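Local coordinates for protein SdbC (PDB 4KSN) that is of unknown molecular function but is probably a Legionella pneumophila effector, represented here by its C-terminal domain, at residues D8-L14 with R65-V71. The protein carries 1 engineered substitution. Residues are numbered along the deposited sequence.
Sequences DTHLADL and RQLIVSV
Two antiparallel strands of the sheet in the SdbC C-terminal domain, three-stranded within this chain, pair here across a classic beta bulge: residues 10-14, preceded by Asp8 and Thr9, open the central strand 10-20, and residues 65-71 end strand 62-71, an edge strand within this chain. The short axes approach to 4.5 Å, with 154° between their N-to-C directions. Leu14 and Leu67 form a hydrogen-bonded pair, Leu14 N donating to Leu67 O at 3.0 Å and Leu67 N to Leu14 O at 2.8 Å. Asp13 and Ile68 follow as a non-hydrogen-bonded pair (CA to CA 4.5 Å), and in the next, hydrogen-bonded pair Val69 N donates to Ala12 O at 2.9 Å. At the bulge Leu11 and Ala12 both face Val69, whose O accepts Leu11 N at 2.7 Å and Ala12 N at 3.2 Å. Leu11, the first bulge residue, has a nearly helical phi/psi of -104°/-46° that interrupts the extended backbone and inserts one residue opposite Val69. The register shifts by one, so that His10 opposes Ser70 (CA to CA 4.4 Å); beyond it Val71 N donates a hydrogen bond to Thr9 O at 3.2 Å.

Ala12, Leu14, Leu67 and Val69 share an apolar face, where Leu14 CD1 packs 3.8 Å from Val69 CG2. Leu11 also packs on Ile30 of a second subunit and Ile41 of a third. Residues 67-71 pair antiparallel with a strand of the second subunit, continuing the sheet across the interface. His10, Asp13, Ile68 and Ser70 occupy the other face. There the bulge brings His10 (chi1 t) and Asp13 (chi1 m) together, and His10 NE2 donates to Asp13 OD1 at 2.7 Å.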
loop_
_atom_site.group_PDB
_atom_site.type_symbol
_atom_site.label_atom_id
_atom_site.label_comp_id
_atom_site.label_asym_id
_atom_site.label_seq_id
_atom_site.Cartn_x
_atom_site.Cartn_y
_atom_site.Cartn_z
ATOM N N ASP A 8 8.462 6.774 -16.922
ATOM C CA ASP A 8 7.018 6.417 -17.089
ATOM C C ASP A 8 6.511 5.615 -15.879
ATOM O O ASP A 8 6.671 4.391 -15.810
ATOM C CB ASP A 8 6.793 5.646 -18.408
ATOM C CG ASP A 8 5.319 5.334 -18.671
ATOM O OD1 ASP A 8 4.508 5.468 -17.735
ATOM O OD2 ASP A 8 4.964 4.952 -19.810
ATOM N N THR A 9 5.850 6.311 -14.959
ATOM C CA THR A 9 5.603 5.778 -13.631
ATOM C C THR A 9 4.474 4.714 -13.549
ATOM O O THR A 9 3.333 4.893 -14.022
ATOM C CB THR A 9 5.375 6.908 -12.612
ATOM O OG1 THR A 9 5.266 6.344 -11.302
ATOM C CG2 THR A 9 4.118 7.723 -12.948
ATOM N N HIS A 10 4.835 3.607 -12.913
ATOM C CA HIS A 10 3.963 2.430 -12.798
ATOM C C HIS A 10 2.859 2.708 -11.780
ATOM O O HIS A 10 3.143 3.084 -10.656
ATOM C CB HIS A 10 4.821 1.254 -12.333
ATOM C CG HIS A 10 4.037 0.044 -11.935
ATOM N ND1 HIS A 10 3.504 -0.113 -10.672
ATOM C CD2 HIS A 10 3.715 -1.073 -12.621
ATOM C CE1 HIS A 10 2.864 -1.269 -10.608
ATOM N NE2 HIS A 10 2.987 -1.876 -11.774
ATOM N N LEU A 11 1.618 2.512 -12.171
ATOM C CA LEU A 11 0.461 2.821 -11.344
ATOM C C LEU A 11 -0.182 1.564 -10.731
ATOM O O LEU A 11 -0.475 1.534 -9.535
ATOM C CB LEU A 11 -0.561 3.546 -12.208
ATOM C CG LEU A 11 -1.650 4.388 -11.571
ATOM C CD1 LEU A 11 -1.079 5.626 -10.884
ATOM C CD2 LEU A 11 -2.648 4.781 -12.644
ATOM N N ALA A 12 -0.387 0.528 -11.536
ATOM C CA ALA A 12 -1.111 -0.688 -11.091
ATOM C C ALA A 12 -0.761 -1.860 -11.982
ATOM O O ALA A 12 -0.190 -1.674 -13.026
ATOM C CB ALA A 12 -2.607 -0.460 -11.154
ATOM N N ASP A 13 -1.080 -3.048 -11.534
ATOM C CA ASP A 13 -0.922 -4.250 -12.333
ATOM C C ASP A 13 -2.323 -4.774 -12.591
ATOM O O ASP A 13 -3.217 -4.605 -11.748
ATOM C CB ASP A 13 -0.203 -5.333 -11.588
ATOM C CG ASP A 13 1.168 -4.897 -11.131
ATOM O OD1 ASP A 13 1.877 -4.289 -11.941
ATOM O OD2 ASP A 13 1.491 -5.187 -9.966
ATOM N N LEU A 14 -2.464 -5.466 -13.705
ATOM C CA LEU A 14 -3.681 -6.205 -14.049
ATOM C C LEU A 14 -3.220 -7.554 -14.543
ATOM O O LEU A 14 -1.999 -7.728 -14.823
ATOM C CB LEU A 14 -4.371 -5.450 -15.183
ATOM C CG LEU A 14 -5.020 -4.136 -14.813
ATOM C CD1 LEU A 14 -5.606 -3.522 -16.049
ATOM C CD2 LEU A 14 -6.057 -4.334 -13.717
ATOM N N ARG A 65 -0.957 -13.840 -17.198
ATOM C CA ARG A 65 -0.002 -12.922 -17.734
ATOM C C ARG A 65 -0.253 -11.540 -17.085
ATOM O O ARG A 65 -1.383 -11.140 -16.939
ATOM C CB ARG A 65 -0.172 -12.772 -19.248
ATOM C CG ARG A 65 0.208 -14.054 -20.045
ATOM C CD ARG A 65 1.698 -14.394 -19.858
ATOM N NE ARG A 65 2.609 -13.231 -19.978
ATOM C CZ ARG A 65 3.192 -12.827 -21.114
ATOM N NH1 ARG A 65 3.982 -11.784 -21.118
ATOM N NH2 ARG A 65 2.985 -13.479 -22.280
ATOM N N GLN A 66 0.805 -10.877 -16.710
ATOM C CA GLN A 66 0.724 -9.604 -16.013
ATOM C C GLN A 66 0.831 -8.456 -16.985
ATOM O O GLN A 66 1.698 -8.427 -17.890
ATOM C CB GLN A 66 1.832 -9.523 -14.969
ATOM C CG GLN A 66 1.718 -8.311 -14.050
ATOM C CD GLN A 66 2.778 -8.292 -12.970
ATOM O OE1 GLN A 66 3.282 -9.331 -12.578
ATOM N NE2 GLN A 66 3.098 -7.128 -12.474
ATOM N N LEU A 67 -0.029 -7.459 -16.777
ATOM C CA LEU A 67 0.044 -6.210 -17.493
ATOM C C LEU A 67 0.312 -5.096 -16.522
ATOM O O LEU A 67 -0.014 -5.172 -15.336
ATOM C CB LEU A 67 -1.304 -5.923 -18.179
ATOM C CG LEU A 67 -1.918 -7.033 -19.003
ATOM C CD1 LEU A 67 -3.219 -6.544 -19.594
ATOM C CD2 LEU A 67 -0.988 -7.534 -20.100
ATOM N N ILE A 68 0.876 -4.051 -17.018
ATOM C CA ILE A 68 1.125 -2.957 -16.186
ATOM C C ILE A 68 0.407 -1.717 -16.751
ATOM O O ILE A 68 0.241 -1.553 -17.963
ATOM C CB ILE A 68 2.618 -2.739 -15.956
ATOM C CG1 ILE A 68 3.318 -2.369 -17.226
ATOM C CG2 ILE A 68 3.279 -3.947 -15.257
ATOM C CD1 ILE A 68 4.503 -1.460 -16.988
ATOM N N VAL A 69 -0.046 -0.870 -15.816
ATOM C CA VAL A 69 -0.772 0.346 -16.120
ATOM C C VAL A 69 0.136 1.462 -15.633
ATOM O O VAL A 69 0.594 1.466 -14.459
ATOM C CB VAL A 69 -2.156 0.405 -15.414
ATOM C CG1 VAL A 69 -2.886 1.671 -15.820
ATOM C CG2 VAL A 69 -3.000 -0.838 -15.704
ATOM N N SER A 70 0.433 2.406 -16.514
ATOM C CA SER A 70 1.354 3.477 -16.189
ATOM C C SER A 70 0.802 4.765 -16.733
ATOM O O SER A 70 -0.107 4.775 -17.554
ATOM C CB SER A 70 2.748 3.201 -16.793
ATOM O OG SER A 70 3.085 1.826 -16.662
ATOM N N VAL A 71 1.382 5.863 -16.300
ATOM C CA VAL A 71 0.888 7.144 -16.751
ATOM C C VAL A 71 1.715 7.605 -17.907
ATOM O O VAL A 71 2.937 7.575 -17.844
ATOM C CB VAL A 71 0.916 8.238 -15.685
ATOM C CG1 VAL A 71 0.040 9.394 -16.136
ATOM C CG2 VAL A 71 0.415 7.701 -14.381
#